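Glucose dehydrogenase (Serratia sp. FS14, PDB 7CDY) is a dehydrogenase of the glucose/sorbosone type with a beta-propeller fold, modelled here with a bound calcium ion. Local coordinates at residues D216-P221 against D303-E308; H259-S264 against A294-T299. One frame throughout, in Å; residues are numbered along the deposited sequence.

In the fold
Both contacts join the same two four-stranded antiparallel sheets, which face each other as neighbouring blades of the propeller. One sheet holds strands 192-198, 205-210, 216-219 and 259-261. The other holds 267-273, 284-289, 294-301 and 304-311. Contact 1 packs strand 216-219 against strand 304-311, and contact 2 packs strand 259-261 against strand 294-301. The segments come in the order 216-221, 259-264, 294-299, 303-308, which puts contact 2 between the two halves of contact 1. Their centres lie about 9 Å apart. Leu-218 N hydrogen-bonds His-259 O at 2.8 Å within the first sheet. In the second, CB of Glu-308 packs on CD2 of Leu-298. Calcium is bound at Glu-217 beside this interface.

Contact 1 (D216-P221 against D303-E308); sequences DELNIP and DKVVAE. With CA (calcium ion), chain D.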
loop_
_atom_site.group_PDB
_atom_site.type_symbol
_atom_site.label_atom_id
_atom_site.label_comp_id
_atom_site.label_asym_id
_atom_site.label_seq_id
_atom_site.Cartn_x
_atom_site.Cartn_y
_atom_site.Cartn_z
ATOM N N ASP A 216 8.712 -11.515 -5.489
ATOM C CA ASP A 216 8.214 -10.455 -4.616
ATOM C C ASP A 216 9.367 -9.928 -3.765
ATOM O O ASP A 216 10.311 -10.659 -3.448
ATOM C CB ASP A 216 7.125 -10.999 -3.679
ATOM C CG ASP A 216 5.805 -11.329 -4.385
ATOM O OD1 ASP A 216 5.696 -11.238 -5.625
ATOM O OD2 ASP A 216 4.855 -11.700 -3.653
ATOM N N GLU A 217 9.294 -8.647 -3.391
ATOM C CA GLU A 217 10.425 -7.961 -2.773
ATOM C C GLU A 217 9.989 -7.060 -1.633
ATOM O O GLU A 217 8.936 -6.418 -1.687
ATOM C CB GLU A 217 11.103 -6.965 -3.722
ATOM C CG GLU A 217 11.690 -7.544 -4.955
ATOM C CD GLU A 217 12.369 -6.486 -5.803
ATOM O OE1 GLU A 217 12.201 -5.257 -5.569
ATOM O OE2 GLU A 217 13.091 -6.881 -6.711
ATOM N N LEU A 218 10.876 -6.954 -0.643
ATOM C CA LEU A 218 10.828 -5.937 0.402
ATOM C C LEU A 218 12.041 -5.027 0.229
ATOM O O LEU A 218 13.168 -5.519 0.122
ATOM C CB LEU A 218 10.890 -6.627 1.767
ATOM C CG LEU A 218 10.980 -5.771 3.030
ATOM C CD1 LEU A 218 9.691 -5.012 3.248
ATOM C CD2 LEU A 218 11.275 -6.647 4.232
ATOM N N ASN A 219 11.812 -3.708 0.179
ATOM C CA ASN A 219 12.850 -2.706 -0.057
ATOM C C ASN A 219 12.826 -1.632 1.026
ATOM O O ASN A 219 11.790 -1.367 1.640
ATOM C CB ASN A 219 12.630 -2.005 -1.408
ATOM C CG ASN A 219 12.808 -2.942 -2.594
ATOM O OD1 ASN A 219 13.909 -3.427 -2.837
ATOM N ND2 ASN A 219 11.747 -3.169 -3.361
ATOM N N ILE A 220 13.969 -0.977 1.229
ATOM C CA ILE A 220 14.043 0.271 1.995
ATOM C C ILE A 220 14.424 1.374 1.013
ATOM O O ILE A 220 15.614 1.568 0.729
ATOM C CB ILE A 220 15.045 0.189 3.161
ATOM C CG1 ILE A 220 14.721 -0.974 4.102
ATOM C CG2 ILE A 220 15.086 1.511 3.934
ATOM C CD1 ILE A 220 15.799 -1.215 5.174
ATOM N N PRO A 221 13.465 2.095 0.442
ATOM C CA PRO A 221 13.777 2.955 -0.715
ATOM C C PRO A 221 14.492 4.239 -0.320
ATOM O O PRO A 221 13.994 5.026 0.489
ATOM C CB PRO A 221 12.403 3.261 -1.315
ATOM C CG PRO A 221 11.441 3.003 -0.179
ATOM C CD PRO A 221 12.020 1.922 0.653
ATOM N N ASP A 303 17.826 -3.303 10.584
ATOM C CA ASP A 303 17.396 -3.392 9.197
ATOM C C ASP A 303 17.575 -4.788 8.611
ATOM O O ASP A 303 17.459 -4.951 7.397
ATOM C CB ASP A 303 18.129 -2.354 8.337
ATOM C CG ASP A 303 17.584 -0.943 8.520
ATOM O OD1 ASP A 303 16.620 -0.759 9.288
ATOM O OD2 ASP A 303 18.145 -0.014 7.890
ATOM N N LYS A 304 17.845 -5.793 9.438
ATOM C CA LYS A 304 18.071 -7.153 8.965
ATOM C C LYS A 304 16.848 -8.018 9.237
ATOM O O LYS A 304 16.270 -7.981 10.328
ATOM C CB LYS A 304 19.285 -7.772 9.660
ATOM N N VAL A 305 16.465 -8.810 8.243
ATOM C CA VAL A 305 15.443 -9.835 8.418
ATOM C C VAL A 305 16.144 -11.107 8.876
ATOM O O VAL A 305 16.997 -11.640 8.157
ATOM C CB VAL A 305 14.674 -10.077 7.114
ATOM C CG1 VAL A 305 13.734 -11.258 7.262
ATOM C CG2 VAL A 305 13.918 -8.826 6.691
ATOM N N VAL A 306 15.800 -11.593 10.068
ATOM C CA VAL A 306 16.481 -12.755 10.639
ATOM C C VAL A 306 15.637 -14.021 10.680
ATOM O O VAL A 306 16.197 -15.105 10.919
ATOM C CB VAL A 306 17.094 -12.461 12.024
ATOM C CG1 VAL A 306 18.061 -11.291 11.940
ATOM C CG2 VAL A 306 16.008 -12.195 13.034
ATOM N N ALA A 307 14.323 -13.934 10.484
ATOM C CA ALA A 307 13.495 -15.129 10.434
ATOM C C ALA A 307 12.188 -14.785 9.738
ATOM O O ALA A 307 11.736 -13.633 9.773
ATOM C CB ALA A 307 13.207 -15.676 11.835
ATOM N N GLU A 308 11.596 -15.796 9.099
ATOM C CA GLU A 308 10.304 -15.687 8.428
ATOM C C GLU A 308 9.377 -16.771 8.967
ATOM O O GLU A 308 9.691 -17.966 8.868
ATOM C CB GLU A 308 10.445 -15.819 6.905
ATOM C CG GLU A 308 9.096 -15.884 6.201
ATOM C CD GLU A 308 9.202 -15.976 4.688
ATOM O OE1 GLU A 308 8.139 -16.094 4.040
ATOM O OE2 GLU A 308 10.325 -15.958 4.150
HETATM CA CA CA D . 13.696 -4.632 -7.412
HETATM O O HOH W 1 14.946 -3.955 -5.405
HETATM O O HOH W 2 12.882 -5.455 -9.521
HETATM O O HOH W 3 11.882 -3.054 -7.654
HETATM O O HOH W 4 15.688 -5.707 -8.102
#
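Leu-218 and Val-305 make the apolar part of this contact, methyl against methyl, with CD2 of Leu-218 4.2 Å from CG2 of Val-305. This touch is the looser one, but Leu-218 is buried, and Leu-298 of strand 294-301 also packs on it. The closer touch lies on the solvent side. Ile-220 sets CG1 beside its backbone N (chi1 -56°), and the extended chain places CD1 against the carboxylate of Asp-303. That methyl stops 3.8 Å from OD2 of Asp-303, a van der Waals touch although Asp-303 is exposed. Trp-206 of strand 205-210 touches both Ile-220 and Asp-303. No hydrogen bond crosses between the segments. Two neighbouring blades of the beta-propeller meet here through side chains alone, and CA of Leu-218 is 10.0 Å from CA of Val-305.

Glu-217 and Asn-219 point to the other side of strand 216-219, where the calcium ion sits. Glu-217 grips the metal with both carboxylate oxygens, OE1 at 2.5 Å and OE2 at 2.4 Å. Four waters and the backbone O of Tyr-227 complete seven oxygen donors. Asn-219 ND2 donates to OE1 of Glu-217 over 3.1 Å, nearly straight at 168°. The amide N-H reaches OE1 on the anti side, 19° out of the carboxylate plane. OD1 of Asn-219 accepts from a calcium-bound water, so the amide braces two ligands of the ion at once.

Contact 2 (H259-S264 against A294-T299); sequences HYWRVS and ALIRLT
Trp-261 and Leu-298 both turn CG beside the backbone N, with chi1 of -73° and -57°, which places CH2 of the indole and CD1 of the leucine against each other from opposite directions. They bridge two adjacent blades of the beta-propeller, strand 259-261 on one side and strand 294-301 on the other. The backbones stay well apart, with CA of Trp-261 11.6 Å from CA of Ile-296. Side chains fill the gap, and all three that touch are buried. CD1 of Leu-298 comes to the edge of the indole, near its plane, 4.0 Å from CH2 of Trp-261. Ile-296, two residues earlier, brings CD1 in obliquely, 4.4 Å from NE1 of Trp-261. Its CG2 lies 4.4 Å from CZ2 of Trp-261. Leu-267 of strand 267-273 touches both Trp-261 and Ile-296.

No hydrogen bond joins the two segments. The indole N-H is used all the same: NE1 of Trp-261 is hydrogen-bonded to OE1 of Glu-308, on strand 304-311. That bond ties the ring to the blade it packs against and satisfies the buried nitrogen. Within its own strand, CD2 of His-259 stands 3.7 Å above one face of the Trp-261 ring, offset toward the rim.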
loop_
_atom_site.group_PDB
_atom_site.type_symbol
_atom_site.label_atom_id
_atom_site.label_comp_id
_atom_site.label_asym_id
_atom_site.label_seq_id
_atom_site.Cartn_x
_atom_site.Cartn_y
_atom_site.Cartn_z
ATOM N N HIS A 259 14.905 -8.105 1.195
ATOM C CA HIS A 259 14.487 -9.487 1.287
ATOM C C HIS A 259 13.638 -9.773 0.062
ATOM O O HIS A 259 12.942 -8.886 -0.441
ATOM C CB HIS A 259 13.656 -9.678 2.558
ATOM C CG HIS A 259 13.574 -11.091 3.022
ATOM N ND1 HIS A 259 14.627 -11.733 3.636
ATOM C CD2 HIS A 259 12.569 -11.994 2.941
ATOM C CE1 HIS A 259 14.268 -12.972 3.924
ATOM N NE2 HIS A 259 13.024 -13.154 3.517
ATOM N N TYR A 260 13.701 -11.005 -0.430
ATOM C CA TYR A 260 12.942 -11.358 -1.621
ATOM C C TYR A 260 12.415 -12.779 -1.505
ATOM O O TYR A 260 12.912 -13.586 -0.716
ATOM C CB TYR A 260 13.763 -11.183 -2.912
ATOM C CG TYR A 260 15.060 -11.962 -2.941
ATOM C CD1 TYR A 260 15.106 -13.277 -3.401
ATOM C CD2 TYR A 260 16.238 -11.385 -2.491
ATOM C CE1 TYR A 260 16.290 -13.980 -3.417
ATOM C CE2 TYR A 260 17.428 -12.082 -2.509
ATOM C CZ TYR A 260 17.446 -13.377 -2.964
ATOM O OH TYR A 260 18.633 -14.075 -2.975
ATOM N N TRP A 261 11.408 -13.076 -2.320
ATOM C CA TRP A 261 10.761 -14.383 -2.348
ATOM C C TRP A 261 10.793 -14.894 -3.779
ATOM O O TRP A 261 10.060 -14.397 -4.641
ATOM C CB TRP A 261 9.310 -14.265 -1.894
ATOM C CG TRP A 261 9.078 -14.033 -0.434
ATOM C CD1 TRP A 261 8.686 -14.964 0.490
ATOM C CD2 TRP A 261 9.166 -12.784 0.266
ATOM N NE1 TRP A 261 8.542 -14.374 1.717
ATOM C CE2 TRP A 261 8.826 -13.037 1.610
ATOM C CE3 TRP A 261 9.491 -11.474 -0.108
ATOM C CZ2 TRP A 261 8.811 -12.032 2.578
ATOM C CZ3 TRP A 261 9.483 -10.479 0.863
ATOM C CH2 TRP A 261 9.141 -10.765 2.185
ATOM N N ARG A 262 11.613 -15.915 -4.032
ATOM C CA ARG A 262 11.659 -16.480 -5.376
ATOM C C ARG A 262 10.324 -17.089 -5.789
ATOM O O ARG A 262 9.955 -17.034 -6.966
ATOM C CB ARG A 262 12.799 -17.490 -5.486
ATOM C CG ARG A 262 14.154 -16.813 -5.487
ATOM C CD ARG A 262 15.278 -17.846 -5.581
ATOM N NE ARG A 262 16.600 -17.229 -5.640
ATOM C CZ ARG A 262 17.123 -16.713 -6.747
ATOM N NH1 ARG A 262 18.337 -16.184 -6.711
ATOM N NH2 ARG A 262 16.437 -16.728 -7.885
ATOM N N VAL A 263 9.568 -17.638 -4.842
ATOM C CA VAL A 263 8.191 -18.049 -5.087
ATOM C C VAL A 263 7.290 -17.002 -4.441
ATOM O O VAL A 263 7.378 -16.763 -3.230
ATOM C CB VAL A 263 7.917 -19.461 -4.539
ATOM C CG1 VAL A 263 6.481 -19.889 -4.855
ATOM C CG2 VAL A 263 8.929 -20.469 -5.121
ATOM N N SER A 264 6.466 -16.344 -5.247
ATOM C CA SER A 264 5.705 -15.176 -4.766
ATOM C C SER A 264 4.568 -15.549 -3.829
ATOM O O SER A 264 3.654 -16.272 -4.236
ATOM C CB SER A 264 5.107 -14.413 -5.928
ATOM O OG SER A 264 6.108 -13.859 -6.755
ATOM N N ALA A 294 -2.183 -16.280 3.528
ATOM C CA ALA A 294 -1.517 -16.396 4.817
ATOM C C ALA A 294 -1.036 -15.030 5.282
ATOM O O ALA A 294 -1.130 -14.029 4.565
ATOM C CB ALA A 294 -0.353 -17.393 4.756
ATOM N N LEU A 295 -0.522 -15.010 6.505
ATOM C CA LEU A 295 0.106 -13.837 7.090
ATOM C C LEU A 295 1.569 -14.161 7.352
ATOM O O LEU A 295 1.877 -15.187 7.966
ATOM C CB LEU A 295 -0.599 -13.479 8.394
ATOM C CG LEU A 295 -0.063 -12.272 9.164
ATOM C CD1 LEU A 295 -0.269 -10.979 8.369
ATOM C CD2 LEU A 295 -0.758 -12.185 10.518
ATOM N N ILE A 296 2.460 -13.309 6.865
ATOM C CA ILE A 296 3.898 -13.486 7.007
ATOM C C ILE A 296 4.374 -12.631 8.169
ATOM O O ILE A 296 3.998 -11.457 8.276
ATOM C CB ILE A 296 4.613 -13.078 5.709
ATOM C CG1 ILE A 296 4.186 -13.991 4.562
ATOM C CG2 ILE A 296 6.116 -13.081 5.900
ATOM C CD1 ILE A 296 4.549 -13.446 3.188
ATOM N N ARG A 297 5.204 -13.202 9.042
ATOM C CA ARG A 297 5.841 -12.439 10.108
ATOM C C ARG A 297 7.351 -12.501 9.936
ATOM O O ARG A 297 7.942 -13.587 9.990
ATOM C CB ARG A 297 5.458 -12.976 11.488
ATOM C CG ARG A 297 6.071 -12.154 12.613
ATOM C CD ARG A 297 5.603 -12.614 13.973
ATOM N NE ARG A 297 6.269 -13.837 14.389
ATOM C CZ ARG A 297 7.315 -13.873 15.206
ATOM N NH1 ARG A 297 7.825 -12.749 15.688
ATOM N NH2 ARG A 297 7.858 -15.037 15.538
ATOM N N LEU A 298 7.979 -11.344 9.733
ATOM C CA LEU A 298 9.430 -11.247 9.627
ATOM C C LEU A 298 9.983 -10.696 10.935
ATOM O O LEU A 298 9.581 -9.611 11.371
ATOM C CB LEU A 298 9.830 -10.329 8.473
ATOM C CG LEU A 298 9.299 -10.709 7.093
ATOM C CD1 LEU A 298 9.806 -9.744 6.041
ATOM C CD2 LEU A 298 9.727 -12.133 6.766
ATOM N N THR A 299 10.908 -11.427 11.555
ATOM C CA THR A 299 11.593 -10.922 12.737
ATOM C C THR A 299 12.742 -10.028 12.289
ATOM O O THR A 299 13.520 -10.408 11.412
ATOM C CB THR A 299 12.130 -12.101 13.550
ATOM O OG1 THR A 299 11.037 -12.926 13.973
ATOM C CG2 THR A 299 12.888 -11.607 14.778
#